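Local coordinates for exopolyphosphatase (Cytophaga hutchinsonii, PDB 3MDQ), which probably hydrolyses inorganic polyphosphate from the chain end, releasing orthophosphate, at residues Gly111-Gln123 / Ser142-Lys156. Residues are numbered along the deposited sequence; the frame is centred on the assembly and turned at random. Where two conformers were deposited one is given.
Sequences GAREAELIFRGVQ and SVEFIIGNKNEILWK. With SO4 (sulfate ion), chain D.
F119 lays one ring face on I146, whose CG2 sits 3.8 Å from the ring centroid in a CH-pi contact. The ring's CG is anti to the backbone N (chi1 -158°), which swings it off helix 111-123 toward the hairpin. I153 CG1 meets F119 CD2 obliquely at 3.5 Å, and F119 CZ reaches G148 C. With an alanine here, I146 CG2 is likely to lose the ring it packs on, and I153 to be left freer to turn. One turn on, Q123 NE2 gives N149 O a nearly straight 3.0 Å bond (175°), in the plane of both amide and carbonyl. At the other end the E114 and E144 carboxylates stack, planes 25° apart, with E114 OE2 3.2 Å from E144 OE1. R86 pairs with E114 OE1 in a salt bridge; S142 OG donates to the syn lone pair of E144 OE2, which S158 OG also bonds. A water joins E114 OE2, S142 OG and a sulfate, probably from the crystallisation liquor. S142 N, G140 N, G141 N and T13 OG1 also bond this sulfate, consistent with a phosphate-binding site. K156 NZ forms a salt bridge with E116 OE2, its hydrogen bond weak. The helix packs across edge hairpin 143-148/153-159; helix 193-202 backs the hairpin, helix 299-309 the helix.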
ATOM      1  N   GLY A 111      10.349  -1.491   8.055  1.00 10.94           N
ATOM      2  CA  GLY A 111       8.891  -1.443   8.199  1.00 11.61           C
ATOM      3  C   GLY A 111       8.406  -0.290   9.093  1.00 10.82           C
ATOM      4  O   GLY A 111       7.406   0.360   8.738  1.00 10.85           O
ATOM      5  N   ALA A 112       9.124  -0.010  10.181  1.00 11.90           N
ATOM      6  CA  ALA A 112       8.754   1.070  11.094  1.00 13.03           C
ATOM      7  C   ALA A 112       8.767   2.383  10.333  1.00 11.45           C
ATOM      8  O   ALA A 112       7.848   3.197  10.428  1.00 11.88           O
ATOM      9  CB  ALA A 112       9.692   1.139  12.361  1.00 15.41           C
ATOM     10  N   ARG A 113       9.832   2.612   9.563  1.00  9.61           N
ATOM     11  CA  ARG A 113       9.976   3.893   8.878  1.00  9.51           C
ATOM     12  C   ARG A 113       8.978   3.998   7.760  1.00  9.08           C
ATOM     13  O   ARG A 113       8.412   5.070   7.513  1.00  9.96           O
ATOM     14  CB  ARG A 113      11.369   4.014   8.286  1.00  9.89           C
ATOM     15  CG  ARG A 113      11.677   5.350   7.650  1.00 11.18           C
ATOM     16  CD  ARG A 113      11.587   6.453   8.654  1.00 13.95           C
ATOM     17  NE  ARG A 113      11.815   7.774   8.046  1.00 15.33           N
ATOM     18  CZ  ARG A 113      11.205   8.877   8.457  1.00 15.46           C
ATOM     19  NH1 ARG A 113      10.307   8.836   9.409  1.00 16.52           N
ATOM     20  NH2 ARG A 113      11.442  10.041   7.861  1.00 19.81           N
ATOM     21  N   GLU A 114       8.727   2.886   7.071  1.00  9.12           N
ATOM     22  CA  GLU A 114       7.676   2.821   6.043  1.00  8.82           C
ATOM     23  C   GLU A 114       6.304   3.249   6.638  1.00  8.44           C
ATOM     24  O   GLU A 114       5.581   4.061   6.054  1.00  9.67           O
ATOM     25  CB  GLU A 114       7.581   1.401   5.451  1.00 10.88           C
ATOM     26  CG  GLU A 114       6.595   1.244   4.351  1.00 10.99           C
ATOM     27  CD  GLU A 114       6.550  -0.173   3.776  1.00 11.59           C
ATOM     28  OE1 GLU A 114       7.223  -1.068   4.333  1.00 12.60           O
ATOM     29  OE2 GLU A 114       5.797  -0.410   2.773  1.00 13.43           O
ATOM     30  N   ALA A 115       5.995   2.726   7.804  1.00  7.44           N
ATOM     31  CA  ALA A 115       4.757   3.092   8.468  1.00  7.99           C
ATOM     32  C   ALA A 115       4.689   4.596   8.774  1.00  8.25           C
ATOM     33  O   ALA A 115       3.658   5.262   8.549  1.00  8.72           O
ATOM     34  CB  ALA A 115       4.588   2.264   9.746  1.00  8.65           C
ATOM     35  N   GLU A 116       5.776   5.138   9.293  1.00  8.83           N
ATOM     36  CA  GLU A 116       5.833   6.583   9.597  1.00  7.46           C
ATOM     37  C   GLU A 116       5.581   7.418   8.353  1.00 10.46           C
ATOM     38  O   GLU A 116       4.864   8.439   8.377  1.00 10.10           O
ATOM     39  CB  GLU A 116       7.165   6.942  10.243  1.00  9.12           C
ATOM     40  CG  GLU A 116       7.341   6.312  11.590  1.00 15.06           C
ATOM     41  CD  GLU A 116       8.758   6.384  12.097  1.00 24.20           C
ATOM     42  OE1 GLU A 116       9.680   6.814  11.380  1.00 15.35           O
ATOM     43  OE2 GLU A 116       8.954   5.933  13.240  1.00 33.79           O
ATOM     44  N   LEU A 117       6.241   7.047   7.255  1.00  9.89           N
ATOM     45  CA  LEU A 117       6.144   7.826   6.036  1.00  8.39           C
ATOM     46  C   LEU A 117       4.747   7.709   5.447  1.00  8.24           C
ATOM     47  O   LEU A 117       4.176   8.707   5.008  1.00  8.13           O
ATOM     48  CB  LEU A 117       7.215   7.384   5.036  1.00  8.78           C
ATOM     49  CG  LEU A 117       8.647   7.660   5.412  1.00 10.85           C
ATOM     50  CD1 LEU A 117       9.578   6.832   4.516  1.00 10.84           C
ATOM     51  CD2 LEU A 117       8.965   9.175   5.283  1.00 10.10           C
ATOM     52  N   ILE A 118       4.180   6.510   5.441  1.00  8.79           N
ATOM     53  CA  ILE A 118       2.792   6.333   5.004  1.00  9.67           C
ATOM     54  C   ILE A 118       1.876   7.280   5.793  1.00  8.63           C
ATOM     55  O   ILE A 118       1.021   7.973   5.208  1.00  9.00           O
ATOM     56  CB  ILE A 118       2.317   4.893   5.160  1.00  7.85           C
ATOM     57  CG1 ILE A 118       3.028   4.020   4.112  1.00 10.75           C
ATOM     58  CG2 ILE A 118       0.781   4.810   5.038  1.00  9.53           C
ATOM     59  CD1 ILE A 118       3.005   2.523   4.426  1.00 10.52           C
ATOM     60  N   PHE A 119       2.031   7.297   7.110  1.00  9.13           N
ATOM     61  CA  PHE A 119       1.134   8.135   7.929  1.00  8.59           C
ATOM     62  C   PHE A 119       1.286   9.625   7.632  1.00  8.15           C
ATOM     63  O   PHE A 119       0.285  10.369   7.678  1.00  9.43           O
ATOM     64  CB  PHE A 119       1.279   7.864   9.426  1.00  8.39           C
ATOM     65  CG  PHE A 119       0.087   8.275  10.244  1.00  7.18           C
ATOM     66  CD1 PHE A 119      -1.120   7.591  10.146  1.00  7.74           C
ATOM     67  CD2 PHE A 119       0.168   9.340  11.101  1.00 10.04           C
ATOM     68  CE1 PHE A 119      -2.212   7.938  10.920  1.00 10.91           C
ATOM     69  CE2 PHE A 119      -0.935   9.679  11.916  1.00  9.26           C
ATOM     70  CZ  PHE A 119      -2.084   8.998  11.813  1.00  9.42           C
ATOM     71  N   ARG A 120       2.495  10.077   7.286  1.00  8.03           N
ATOM     72  CA  ARG A 120       2.636  11.480   6.866  1.00  8.31           C
ATOM     73  C   ARG A 120       1.789  11.761   5.626  1.00  9.41           C
ATOM     74  O   ARG A 120       1.211  12.843   5.519  1.00  8.55           O
ATOM     75  CB  ARG A 120       4.103  11.830   6.595  1.00  9.32           C
ATOM     76  CG  ARG A 120       4.315  13.221   6.063  1.00 11.32           C
ATOM     77  CD  ARG A 120       4.000  14.273   7.134  1.00 10.15           C
ATOM     78  NE  ARG A 120       4.074  15.649   6.636  1.00 10.74           N
ATOM     79  CZ  ARG A 120       3.088  16.308   6.044  1.00 12.42           C
ATOM     80  NH1 ARG A 120       1.916  15.746   5.794  1.00 14.22           N
ATOM     81  NH2 ARG A 120       3.304  17.562   5.663  1.00 13.63           N
ATOM     82  N   GLY A 121       1.710  10.815   4.699  1.00  8.20           N
ATOM     83  CA  GLY A 121       0.830  10.979   3.538  1.00  9.47           C
ATOM     84  C   GLY A 121      -0.645  10.996   3.922  1.00  8.73           C
ATOM     85  O   GLY A 121      -1.417  11.860   3.461  1.00 10.21           O
ATOM     86  N   VAL A 122      -1.028  10.089   4.810  1.00  8.70           N
ATOM     87  CA  VAL A 122      -2.413  10.036   5.306  1.00  8.56           C
ATOM     88  C   VAL A 122      -2.805  11.344   5.977  1.00  9.99           C
ATOM     89  O   VAL A 122      -3.922  11.865   5.738  1.00 10.81           O
ATOM     90  CB  VAL A 122      -2.600   8.829   6.244  1.00  8.77           C
ATOM     91  CG1 VAL A 122      -3.980   8.864   6.971  1.00  9.70           C
ATOM     92  CG2 VAL A 122      -2.435   7.517   5.466  1.00 11.69           C
ATOM     93  N   GLN A 123      -1.900  11.897   6.781  1.00  8.95           N
ATOM     94  CA  GLN A 123      -2.143  13.174   7.472  1.00  8.68           C
ATOM     95  C   GLN A 123      -2.433  14.284   6.448  1.00  9.32           C
ATOM     96  O   GLN A 123      -3.250  15.184   6.708  1.00 11.80           O
ATOM     97  CB  GLN A 123      -0.955  13.586   8.343  1.00 10.24           C
ATOM     98  CG  GLN A 123      -0.847  12.804   9.595  1.00  8.91           C
ATOM     99  CD  GLN A 123       0.436  13.078  10.367  1.00 11.78           C
ATOM    100  OE1 GLN A 123       1.493  13.270   9.767  1.00 11.99           O
ATOM    101  NE2 GLN A 123       0.357  13.021  11.712  1.00 11.98           N
ATOM    102  N   SER A 142       3.977  -6.412   2.797  1.00  9.57           N
ATOM    103  CA  SER A 142       3.718  -6.087   4.206  1.00 10.22           C
ATOM    104  C   SER A 142       2.447  -5.279   4.398  1.00  8.80           C
ATOM    105  O   SER A 142       1.851  -4.805   3.447  1.00  9.73           O
ATOM    106  CB  SER A 142       4.911  -5.323   4.780  1.00 10.51           C
ATOM    107  OG  SER A 142       4.999  -4.026   4.218  1.00 12.20           O
ATOM    108  N   VAL A 143       2.012  -5.226   5.668  1.00  8.12           N
ATOM    109  CA  VAL A 143       0.910  -4.396   6.079  1.00  7.47           C
ATOM    110  C   VAL A 143       1.392  -3.532   7.257  1.00  8.45           C
ATOM    111  O   VAL A 143       1.940  -4.037   8.248  1.00  9.59           O
ATOM    112  CB  VAL A 143      -0.305  -5.229   6.519  1.00  9.51           C
ATOM    113  CG1 VAL A 143      -1.470  -4.320   6.971  1.00 12.11           C
ATOM    114  CG2 VAL A 143      -0.760  -6.215   5.358  1.00 10.30           C
ATOM    115  N   GLU A 144       1.231  -2.224   7.107  1.00  8.67           N
ATOM    116  CA  GLU A 144       1.607  -1.268   8.152  1.00  9.78           C
ATOM    117  C   GLU A 144       0.346  -0.753   8.851  1.00  9.37           C
ATOM    118  O   GLU A 144      -0.642  -0.449   8.186  1.00  9.99           O
ATOM    119  CB  GLU A 144       2.377  -0.076   7.595  1.00 11.95           C
ATOM    120  CG  GLU A 144       3.820  -0.350   7.191  1.00 12.50           C
ATOM    121  CD  GLU A 144       3.936  -1.246   6.007  1.00 13.42           C
ATOM    122  OE1 GLU A 144       3.430  -0.890   4.939  1.00 13.88           O
ATOM    123  OE2 GLU A 144       4.564  -2.334   6.145  1.00 14.60           O
ATOM    124  N   PHE A 145       0.428  -0.662  10.166  1.00  8.93           N
ATOM    125  CA  PHE A 145      -0.613  -0.109  10.988  1.00  7.84           C
ATOM    126  C   PHE A 145      -0.045   1.046  11.778  1.00  8.53           C
ATOM    127  O   PHE A 145       1.075   0.933  12.330  1.00  9.02           O
ATOM    128  CB  PHE A 145      -1.133  -1.136  11.960  1.00  7.97           C
ATOM    129  CG  PHE A 145      -1.861  -2.293  11.325  1.00  8.25           C
ATOM    130  CD1 PHE A 145      -3.183  -2.188  10.993  1.00  9.81           C
ATOM    131  CD2 PHE A 145      -1.206  -3.487  11.105  1.00 11.04           C
ATOM    132  CE1 PHE A 145      -3.845  -3.250  10.411  1.00  9.27           C
ATOM    133  CE2 PHE A 145      -1.874  -4.549  10.553  1.00  9.64           C
ATOM    134  CZ  PHE A 145      -3.183  -4.444  10.218  1.00  9.36           C
ATOM    135  N   ILE A 146      -0.776   2.163  11.810  1.00  7.94           N
ATOM    136  CA  ILE A 146      -0.359   3.340  12.546  1.00  7.96           C
ATOM    137  C   ILE A 146      -1.539   3.905  13.346  1.00  8.83           C
ATOM    138  O   ILE A 146      -2.646   4.052  12.778  1.00  8.88           O
ATOM    139  CB  ILE A 146       0.170   4.467  11.626  1.00  7.68           C
ATOM    140  CG1 ILE A 146       1.188   3.960  10.598  1.00  9.92           C
ATOM    141  CG2 ILE A 146       0.751   5.628  12.469  1.00  9.27           C
ATOM    142  CD1 ILE A 146       0.594   3.649   9.258  1.00  8.82           C
ATOM    143  N   ILE A 147      -1.335   4.212  14.635  1.00  7.79           N
ATOM    144  CA  ILE A 147      -2.338   4.878  15.433  1.00  7.47           C
ATOM    145  C   ILE A 147      -1.873   6.296  15.683  1.00  8.05           C
ATOM    146  O   ILE A 147      -0.777   6.474  16.154  1.00  9.01           O
ATOM    147  CB  ILE A 147      -2.631   4.152  16.736  1.00  8.49           C
ATOM    148  CG1 ILE A 147      -3.208   2.763  16.477  1.00  9.61           C
ATOM    149  CG2 ILE A 147      -3.570   4.983  17.645  1.00 11.02           C
ATOM    150  CD1 ILE A 147      -3.366   1.873  17.697  1.00 11.69           C
ATOM    151  N   GLY A 148      -2.687   7.276  15.305  1.00  9.50           N
ATOM    152  CA  GLY A 148      -2.309   8.665  15.488  1.00  9.91           C
ATOM    153  C   GLY A 148      -3.405   9.626  15.144  1.00  9.92           C
ATOM    154  O   GLY A 148      -4.585   9.263  15.038  1.00 10.45           O
ATOM    155  N   ASN A 149      -3.017  10.891  14.964  1.00 10.84           N
ATOM    156  CA  ASN A 149      -3.963  11.974  14.630  1.00 10.26           C
ATOM    157  C   ASN A 149      -3.258  12.986  13.780  1.00 11.25           C
ATOM    158  O   ASN A 149      -2.270  12.654  13.175  1.00 10.89           O
ATOM    159  CB  ASN A 149      -4.563  12.570  15.915  1.00 11.31           C
ATOM    160  CG  ASN A 149      -3.501  13.135  16.847  1.00 11.72           C
ATOM    161  OD1 ASN A 149      -2.434  13.557  16.427  1.00 12.10           O
ATOM    162  ND2 ASN A 149      -3.817  13.169  18.136  1.00 19.59           N
ATOM    163  N   LYS A 150      -3.768  14.219  13.687  1.00 11.57           N
ATOM    164  CA  LYS A 150      -3.228  15.175  12.752  1.00 12.80           C
ATOM    165  C   LYS A 150      -1.797  15.568  13.043  1.00 15.03           C
ATOM    166  O   LYS A 150      -1.086  16.026  12.132  1.00 19.69           O
ATOM    167  CB  LYS A 150      -4.083  16.460  12.684  1.00 13.94           C
ATOM    168  CG  LYS A 150      -4.015  17.360  13.897  1.00 18.62           C
ATOM    169  CD  LYS A 150      -4.795  18.658  13.601  1.00 22.93           C
ATOM    170  CE  LYS A 150      -4.720  19.648  14.753  1.00 31.34           C
ATOM    171  NZ  LYS A 150      -5.560  20.848  14.455  1.00 37.43           N
ATOM    172  N   ASN A 151      -1.417  15.435  14.321  0.50 15.64           N
ATOM    173  CA  ASN A 151      -0.121  15.916  14.840  0.50 19.11           C
ATOM    174  C   ASN A 151       0.929  14.853  15.233  0.50 16.86           C
ATOM    175  O   ASN A 151       2.138  15.134  15.250  0.50 11.73           O
ATOM    176  CB  ASN A 151      -0.381  16.768  16.082  0.50 19.62           C
ATOM    177  CG  ASN A 151      -1.169  18.038  15.779  0.50 22.48           C
ATOM    178  OD1 ASN A 151      -2.250  18.255  16.331  0.50 26.02           O
ATOM    179  ND2 ASN A 151      -0.635  18.874  14.908  0.50 31.01           N
ATOM    180  N   GLU A 152       0.477  13.649  15.566  1.00 12.49           N
ATOM    181  CA  GLU A 152       1.279  12.708  16.320  1.00 14.08           C
ATOM    182  C   GLU A 152       1.064  11.296  15.798  1.00 11.65           C
ATOM    183  O   GLU A 152      -0.048  10.944  15.405  1.00 12.10           O
ATOM    184  CB  GLU A 152       0.830  12.640  17.785  1.00 17.79           C
ATOM    185  CG  GLU A 152       1.352  13.603  18.810  1.00 31.36           C
ATOM    186  CD  GLU A 152       0.827  13.175  20.216  1.00 20.12           C
ATOM    187  OE1 GLU A 152      -0.365  13.415  20.507  1.00 37.26           O
ATOM    188  OE2 GLU A 152       1.587  12.524  20.944  1.00 32.00           O
ATOM    189  N   ILE A 153       2.118  10.494  15.896  1.00 11.12           N
ATOM    190  CA  ILE A 153       2.023   9.039  15.840  1.00 11.75           C
ATOM    191  C   ILE A 153       2.187   8.517  17.254  1.00 11.59           C
ATOM    192  O   ILE A 153       3.223   8.722  17.910  1.00 13.13           O
ATOM    193  CB  ILE A 153       3.070   8.423  14.897  1.00 10.17           C
ATOM    194  CG1 ILE A 153       2.756   8.847  13.450  1.00 12.33           C
ATOM    195  CG2 ILE A 153       3.122   6.901  15.126  1.00 11.72           C
ATOM    196  CD1 ILE A 153       3.841   8.461  12.436  1.00 17.63           C
ATOM    197  N   LEU A 154       1.161   7.820  17.723  1.00 10.40           N
ATOM    198  CA  LEU A 154       1.150   7.202  19.028  1.00  8.97           C
ATOM    199  C   LEU A 154       1.779   5.824  19.059  1.00 10.56           C
ATOM    200  O   LEU A 154       2.422   5.435  20.038  1.00 10.84           O
ATOM    201  CB  LEU A 154      -0.299   7.148  19.523  1.00 11.08           C
ATOM    202  CG  LEU A 154      -0.987   8.522  19.659  1.00 12.16           C
ATOM    203  CD1 LEU A 154      -2.514   8.397  19.947  1.00 19.17           C
ATOM    204  CD2 LEU A 154      -0.315   9.360  20.770  1.00 16.79           C
ATOM    205  N   TRP A 155       1.607   5.076  17.966  1.00  9.32           N
ATOM    206  CA  TRP A 155       2.107   3.728  17.864  1.00  9.01           C
ATOM    207  C   TRP A 155       2.149   3.371  16.373  1.00 10.59           C
ATOM    208  O   TRP A 155       1.280   3.797  15.592  1.00  9.96           O
ATOM    209  CB  TRP A 155       1.205   2.734  18.605  1.00  9.93           C
ATOM    210  CG  TRP A 155       1.523   1.298  18.430  1.00 11.24           C
ATOM    211  CD1 TRP A 155       2.359   0.528  19.200  1.00 15.20           C
ATOM    212  CD2 TRP A 155       0.982   0.428  17.431  1.00 11.85           C
ATOM    213  NE1 TRP A 155       2.343  -0.774  18.736  1.00 12.67           N
ATOM    214  CE2 TRP A 155       1.506  -0.863  17.665  1.00 11.22           C
ATOM    215  CE3 TRP A 155       0.071   0.614  16.387  1.00 10.93           C
ATOM    216  CZ2 TRP A 155       1.190  -1.956  16.844  1.00 11.13           C
ATOM    217  CZ3 TRP A 155      -0.265  -0.466  15.601  1.00  9.80           C
ATOM    218  CH2 TRP A 155       0.296  -1.737  15.841  1.00 11.64           C
ATOM    219  N   LYS A 156       3.123   2.571  15.990  1.00 10.78           N
ATOM    220  CA  LYS A 156       3.105   2.009  14.621  1.00  9.87           C
ATOM    221  C   LYS A 156       3.831   0.693  14.585  1.00  8.90           C
ATOM    222  O   LYS A 156       4.752   0.448  15.373  1.00 11.39           O
ATOM    223  CB  LYS A 156       3.706   2.947  13.585  1.00 10.53           C
ATOM    224  CG  LYS A 156       5.227   3.085  13.523  1.00 13.38           C
ATOM    225  CD  LYS A 156       5.835   3.648  14.747  1.00 14.28           C
ATOM    226  CE  LYS A 156       7.356   3.715  14.619  1.00 19.91           C
ATOM    227  NZ  LYS A 156       8.000   4.567  15.680  1.00 19.22           N
TER
HETATM  228  S   SO4 D 317       4.096  -3.500  -0.483  1.00 16.48           S
HETATM  229  O1  SO4 D 317       3.879  -4.507   0.581  1.00 17.90           O
HETATM  230  O2  SO4 D 317       3.391  -3.890  -1.746  1.00 17.78           O
HETATM  231  O3  SO4 D 317       3.581  -2.206  -0.006  1.00 19.60           O
HETATM  232  O4  SO4 D 317       5.550  -3.449  -0.508  1.00 23.00           O
HETATM  233  O   HOH W   1       6.219  -2.884   1.954  1.00 13.42           O
HETATM  234  O   HOH W   2      -2.323  16.782   9.649  1.00 24.93           O